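Local structure of putative phosphosugar isomerases (Salmonella typhimurium LT2, 3FKJ) at residues A[211-223]-A[234-247]. The protein probably binds a phosphorylated sugar or related carbohydrate derivative and may act as an isomerase. Residues are numbered along the deposited sequence; the frame is centred on the assembly and turned at random. Where two conformers were deposited one is given.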
loop_
_atom_site.group_PDB
_atom_site.type_symbol
_atom_site.label_atom_id
_atom_site.label_comp_id
_atom_site.label_asym_id
_atom_site.label_seq_id
_atom_site.Cartn_x
_atom_site.Cartn_y
_atom_site.Cartn_z
ATOM N N GLU A 211 15.343 5.601 -20.853
ATOM C CA GLU A 211 14.032 5.036 -20.526
ATOM C C GLU A 211 13.098 6.118 -19.967
ATOM O O GLU A 211 13.494 6.956 -19.152
ATOM C CB GLU A 211 14.179 3.881 -19.538
ATOM C CG GLU A 211 15.110 2.750 -20.049
ATOM C CD GLU A 211 14.554 2.051 -21.283
ATOM O OE1 GLU A 211 13.391 2.315 -21.648
ATOM O OE2 GLU A 211 15.272 1.247 -21.911
ATOM N N LYS A 212 11.872 6.106 -20.447
ATOM C CA LYS A 212 10.819 7.039 -20.042
ATOM C C LYS A 212 9.830 6.418 -19.037
ATOM O O LYS A 212 9.061 7.143 -18.419
ATOM C CB LYS A 212 9.984 7.433 -21.274
ATOM C CG LYS A 212 10.760 7.778 -22.545
ATOM C CD LYS A 212 10.798 9.281 -22.806
ATOM C CE LYS A 212 11.351 9.564 -24.208
ATOM N NZ LYS A 212 11.444 11.024 -24.509
ATOM N N VAL A 213 9.781 5.085 -18.987
ATOM C CA VAL A 213 8.923 4.327 -18.059
ATOM C C VAL A 213 9.747 3.216 -17.408
ATOM O O VAL A 213 10.363 2.393 -18.093
ATOM C CB VAL A 213 7.723 3.642 -18.742
ATOM C CG1 VAL A 213 6.774 3.090 -17.661
ATOM C CG2 VAL A 213 6.974 4.612 -19.656
ATOM N N VAL A 214 9.772 3.209 -16.081
ATOM C CA VAL A 214 10.458 2.156 -15.337
ATOM C C VAL A 214 9.505 1.563 -14.280
ATOM O O VAL A 214 8.881 2.316 -13.512
ATOM C CB VAL A 214 11.755 2.701 -14.677
ATOM C CG1 VAL A 214 12.374 1.646 -13.726
ATOM C CG2 VAL A 214 12.743 3.140 -15.748
ATOM N N TYR A 215 9.422 0.237 -14.216
ATOM C CA TYR A 215 8.647 -0.430 -13.147
ATOM C C TYR A 215 9.577 -0.947 -12.001
ATOM O O TYR A 215 10.538 -1.658 -12.261
ATOM C CB TYR A 215 7.744 -1.547 -13.710
ATOM C CG TYR A 215 6.659 -1.021 -14.629
ATOM C CD1 TYR A 215 5.521 -0.383 -14.107
ATOM C CD2 TYR A 215 6.784 -1.108 -16.021
ATOM C CE1 TYR A 215 4.541 0.129 -14.930
ATOM C CE2 TYR A 215 5.803 -0.605 -16.867
ATOM C CZ TYR A 215 4.669 0.020 -16.307
ATOM O OH TYR A 215 3.672 0.527 -17.094
HETATM N N MSE A 216 9.297 -0.485 -10.771
HETATM C CA MSE A 216 9.931 -0.970 -9.539
HETATM C C MSE A 216 9.191 -2.172 -8.988
HETATM O O MSE A 216 7.928 -2.232 -9.002
HETATM C CB MSE A 216 9.942 0.104 -8.465
HETATM C CG MSE A 216 10.739 1.357 -8.822
HETATM SE SE MSE A 216 12.537 1.045 -9.430
HETATM C CE MSE A 216 13.072 -0.119 -7.845
HETATM N N MSE A 217 9.956 -3.138 -8.511
HETATM C CA MSE A 217 9.375 -4.372 -7.987
HETATM C C MSE A 217 10.161 -4.895 -6.782
HETATM O O MSE A 217 11.372 -4.694 -6.657
HETATM C CB MSE A 217 9.294 -5.425 -9.120
HETATM C CG MSE A 217 8.537 -6.707 -8.774
HETATM SE SE MSE A 217 8.407 -7.967 -10.293
HETATM C CE MSE A 217 7.811 -6.757 -11.609
ATOM N N GLY A 218 9.429 -5.568 -5.909
ATOM C CA GLY A 218 9.928 -6.116 -4.693
ATOM C C GLY A 218 8.780 -6.761 -3.957
ATOM O O GLY A 218 7.609 -6.635 -4.342
ATOM N N SER A 219 9.126 -7.465 -2.892
ATOM C CA SER A 219 8.146 -8.122 -2.045
ATOM C C SER A 219 8.622 -8.100 -0.634
ATOM O O SER A 219 9.766 -7.760 -0.372
ATOM C CB SER A 219 7.956 -9.588 -2.481
ATOM O OG SER A 219 9.149 -10.338 -2.276
ATOM N N GLY A 220 7.767 -8.529 0.280
ATOM C CA GLY A 220 8.164 -8.631 1.695
ATOM C C GLY A 220 8.874 -7.421 2.241
ATOM O O GLY A 220 8.338 -6.318 2.169
ATOM N N PRO A 221 10.101 -7.603 2.782
ATOM C CA PRO A 221 10.748 -6.496 3.470
ATOM C C PRO A 221 11.240 -5.397 2.516
ATOM O O PRO A 221 11.534 -4.292 2.957
ATOM C CB PRO A 221 11.964 -7.175 4.132
ATOM C CG PRO A 221 12.308 -8.234 3.183
ATOM C CD PRO A 221 10.988 -8.783 2.735
ATOM N N SER A 222 11.395 -5.737 1.232
ATOM C CA SER A 222 11.908 -4.807 0.230
ATOM C C SER A 222 10.844 -3.978 -0.526
ATOM O O SER A 222 11.206 -3.144 -1.367
ATOM C CB SER A 222 12.728 -5.574 -0.815
ATOM O OG SER A 222 13.795 -6.305 -0.269
ATOM N N PHE A 223 9.550 -4.229 -0.283
ATOM C CA PHE A 223 8.532 -3.592 -1.046
ATOM C C PHE A 223 8.483 -2.071 -0.814
ATOM O O PHE A 223 8.316 -1.296 -1.753
ATOM C CB PHE A 223 7.170 -4.243 -0.859
ATOM C CG PHE A 223 6.108 -3.564 -1.653
ATOM C CD1 PHE A 223 6.135 -3.631 -3.026
ATOM C CD2 PHE A 223 5.165 -2.782 -1.055
ATOM C CE1 PHE A 223 5.216 -2.963 -3.791
ATOM C CE2 PHE A 223 4.221 -2.129 -1.820
ATOM C CZ PHE A 223 4.249 -2.237 -3.195
ATOM N N LEU A 234 12.369 8.176 -9.090
ATOM C CA LEU A 234 12.138 8.100 -10.531
ATOM C C LEU A 234 11.189 9.204 -10.929
ATOM O O LEU A 234 11.557 10.031 -11.755
ATOM C CB LEU A 234 11.673 6.713 -10.961
ATOM C CG LEU A 234 12.760 5.611 -10.930
ATOM C CD1 LEU A 234 12.191 4.235 -11.274
ATOM C CD2 LEU A 234 13.920 5.895 -11.892
ATOM N N LEU A 235 10.007 9.279 -10.282
ATOM C CA LEU A 235 9.074 10.392 -10.491
ATOM C C LEU A 235 9.655 11.728 -9.933
ATOM O O LEU A 235 9.829 12.718 -10.655
ATOM C CB LEU A 235 7.712 10.057 -9.846
ATOM C CG LEU A 235 6.915 8.901 -10.466
ATOM C CD1 LEU A 235 5.781 8.484 -9.548
ATOM C CD2 LEU A 235 6.359 9.266 -11.846
ATOM N N GLU A 236 9.990 11.753 -8.654
ATOM C CA GLU A 236 10.361 13.015 -8.013
ATOM C C GLU A 236 11.654 13.633 -8.538
ATOM O O GLU A 236 11.719 14.854 -8.765
ATOM C CB GLU A 236 10.483 12.841 -6.493
ATOM C CG GLU A 236 10.689 14.149 -5.715
ATOM C CD GLU A 236 10.908 13.905 -4.252
ATOM O OE1 GLU A 236 10.316 12.925 -3.735
ATOM O OE2 GLU A 236 11.687 14.673 -3.613
HETATM N N MSE A 237 12.680 12.804 -8.686
HETATM C CA MSE A 237 14.059 13.310 -8.785
HETATM C C MSE A 237 14.678 13.054 -10.138
HETATM O O MSE A 237 15.828 13.441 -10.379
HETATM C CB MSE A 237 14.916 12.711 -7.687
HETATM C CG MSE A 237 14.396 13.001 -6.256
HETATM SE SE MSE A 237 15.812 12.962 -4.867
HETATM C CE MSE A 237 14.735 12.443 -3.406
ATOM N N GLN A 238 13.906 12.418 -11.019
ATOM C CA GLN A 238 14.347 12.149 -12.380
ATOM C C GLN A 238 13.333 12.442 -13.443
ATOM O O GLN A 238 13.669 12.407 -14.608
ATOM C CB GLN A 238 14.822 10.687 -12.533
ATOM C CG GLN A 238 16.108 10.347 -11.834
ATOM C CD GLN A 238 17.291 11.102 -12.389
ATOM O OE1 GLN A 238 17.798 10.767 -13.439
ATOM N NE2 GLN A 238 17.753 12.093 -11.661
ATOM N N TRP A 239 12.095 12.723 -13.065
ATOM C CA TRP A 239 10.979 12.855 -14.009
ATOM C C TRP A 239 10.848 11.667 -14.984
ATOM O O TRP A 239 10.639 11.873 -16.158
ATOM C CB TRP A 239 10.989 14.184 -14.772
ATOM C CG TRP A 239 11.097 15.393 -13.927
ATOM C CD1 TRP A 239 10.635 15.551 -12.635
ATOM C CD2 TRP A 239 11.643 16.666 -14.320
ATOM N NE1 TRP A 239 10.916 16.828 -12.192
ATOM C CE2 TRP A 239 11.539 17.531 -13.198
ATOM C CE3 TRP A 239 12.220 17.161 -15.509
ATOM C CZ2 TRP A 239 12.010 18.855 -13.228
ATOM C CZ3 TRP A 239 12.696 18.473 -15.524
ATOM C CH2 TRP A 239 12.574 19.303 -14.391
ATOM N N ILE A 240 10.929 10.440 -14.459
ATOM C CA ILE A 240 10.745 9.196 -15.242
ATOM C C ILE A 240 9.452 8.541 -14.756
ATOM O O ILE A 240 9.256 8.357 -13.557
ATOM C CB ILE A 240 11.936 8.204 -15.013
ATOM C CG1 ILE A 240 13.226 8.745 -15.632
ATOM C CG2 ILE A 240 11.608 6.794 -15.551
ATOM C CD1 ILE A 240 14.533 8.180 -14.982
ATOM N N ASN A 241 8.572 8.198 -15.690
ATOM C CA ASN A 241 7.310 7.632 -15.349
ATOM C C ASN A 241 7.575 6.302 -14.663
ATOM O O ASN A 241 8.471 5.548 -15.075
ATOM C CB ASN A 241 6.463 7.383 -16.594
ATOM C CG ASN A 241 6.137 8.637 -17.346
ATOM O OD1 ASN A 241 5.322 9.441 -16.902
ATOM N ND2 ASN A 241 6.739 8.788 -18.532
ATOM N N SER A 242 6.826 6.026 -13.609
ATOM C CA SER A 242 7.092 4.840 -12.818
ATOM C C SER A 242 5.883 4.400 -12.020
ATOM O O SER A 242 5.023 5.220 -11.617
ATOM C CB SER A 242 8.301 5.088 -11.880
ATOM O OG SER A 242 8.715 3.916 -11.214
ATOM N N ALA A 243 5.826 3.087 -11.829
ATOM C CA ALA A 243 4.927 2.442 -10.882
ATOM C C ALA A 243 5.729 1.421 -10.118
ATOM O O ALA A 243 6.731 0.926 -10.616
ATOM C CB ALA A 243 3.743 1.711 -11.624
ATOM N N SER A 244 5.268 1.130 -8.903
ATOM C CA SER A 244 5.721 -0.001 -8.120
ATOM C C SER A 244 4.666 -1.097 -8.202
ATOM O O SER A 244 3.447 -0.825 -8.225
ATOM C CB SER A 244 6.046 0.403 -6.683
ATOM O OG SER A 244 4.913 0.952 -6.079
ATOM N N ILE A 245 5.164 -2.313 -8.368
ATOM C CA ILE A 245 4.413 -3.548 -8.483
ATOM C C ILE A 245 5.001 -4.521 -7.452
ATOM O O ILE A 245 6.217 -4.823 -7.477
ATOM C CB ILE A 245 4.573 -4.220 -9.866
ATOM C CG1 ILE A 245 4.242 -3.244 -10.981
ATOM C CG2 ILE A 245 3.692 -5.503 -9.959
ATOM C CD1 ILE A 245 4.632 -3.769 -12.343
ATOM N N HIS A 246 4.155 -5.015 -6.561
ATOM C CA HIS A 246 4.544 -6.085 -5.674
ATOM C C HIS A 246 4.781 -7.354 -6.531
ATOM O O HIS A 246 3.977 -7.682 -7.452
ATOM C CB HIS A 246 3.488 -6.280 -4.589
ATOM C CG HIS A 246 3.908 -7.209 -3.498
ATOM N ND1 HIS A 246 4.041 -8.567 -3.694
ATOM C CD2 HIS A 246 4.229 -6.977 -2.203
ATOM C CE1 HIS A 246 4.439 -9.131 -2.568
ATOM N NE2 HIS A 246 4.571 -8.189 -1.653
ATOM N N SER A 247 5.900 -8.038 -6.259
ATOM C CA SER A 247 6.285 -9.220 -7.018
ATOM C C SER A 247 5.141 -10.242 -7.137
ATOM O O SER A 247 4.975 -10.882 -8.201
ATOM C CB SER A 247 7.464 -9.892 -6.364
ATOM O OG SER A 247 8.606 -9.097 -6.358
HETATM O O HOH W 1 5.307 -6.552 1.327
#
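V214 N bonds to N241 O and I245 N to M216 O, joining strands 213-218 and 241-246 in parallel within a beta-alpha-beta unit whose crossover is helix 223-238. M216 N to A243 O and S247 N to G218 O continue the pairing, and strand 241-246 is one edge, within this chain, of a four-stranded parallel sheet, consistent with a second SIS-type alpha-beta-alpha domain.

Two side chains add polar grips. K212 O takes the backbone N of N241 (3.0 Å) and its side-chain ND2 (2.8 Å), from opposite faces of its carbonyl plane; the other end of that amide, OD1, bonds to Y215 OH of the second subunit. S242 OG lies anti to its backbone N (chi1 -172°), donates to V214 O at 2.8 Å, and is also hydrogen-bonded to S230 OG of helix 223-238.

Apolar contacts occupy both faces. Under the helix, L234 CD1 touches V214 CG1 (3.6 Å) and M216 SE (3.7 Å), while I240 CG2 meets V214 CG2. On the other face, that of Y215 and A243, A243 CB sits at the edge of the Y215 ring, 3.7 Å from CD1.

At the C-terminal ends, H246 CD2 lies over one face of the F223 ring, the planes 46° apart. H246 NE2 is hydrogen-bonded to E78 of the second subunit, and S219 CA makes a CH-pi contact over the imidazole face, 4.0 Å from its centroid.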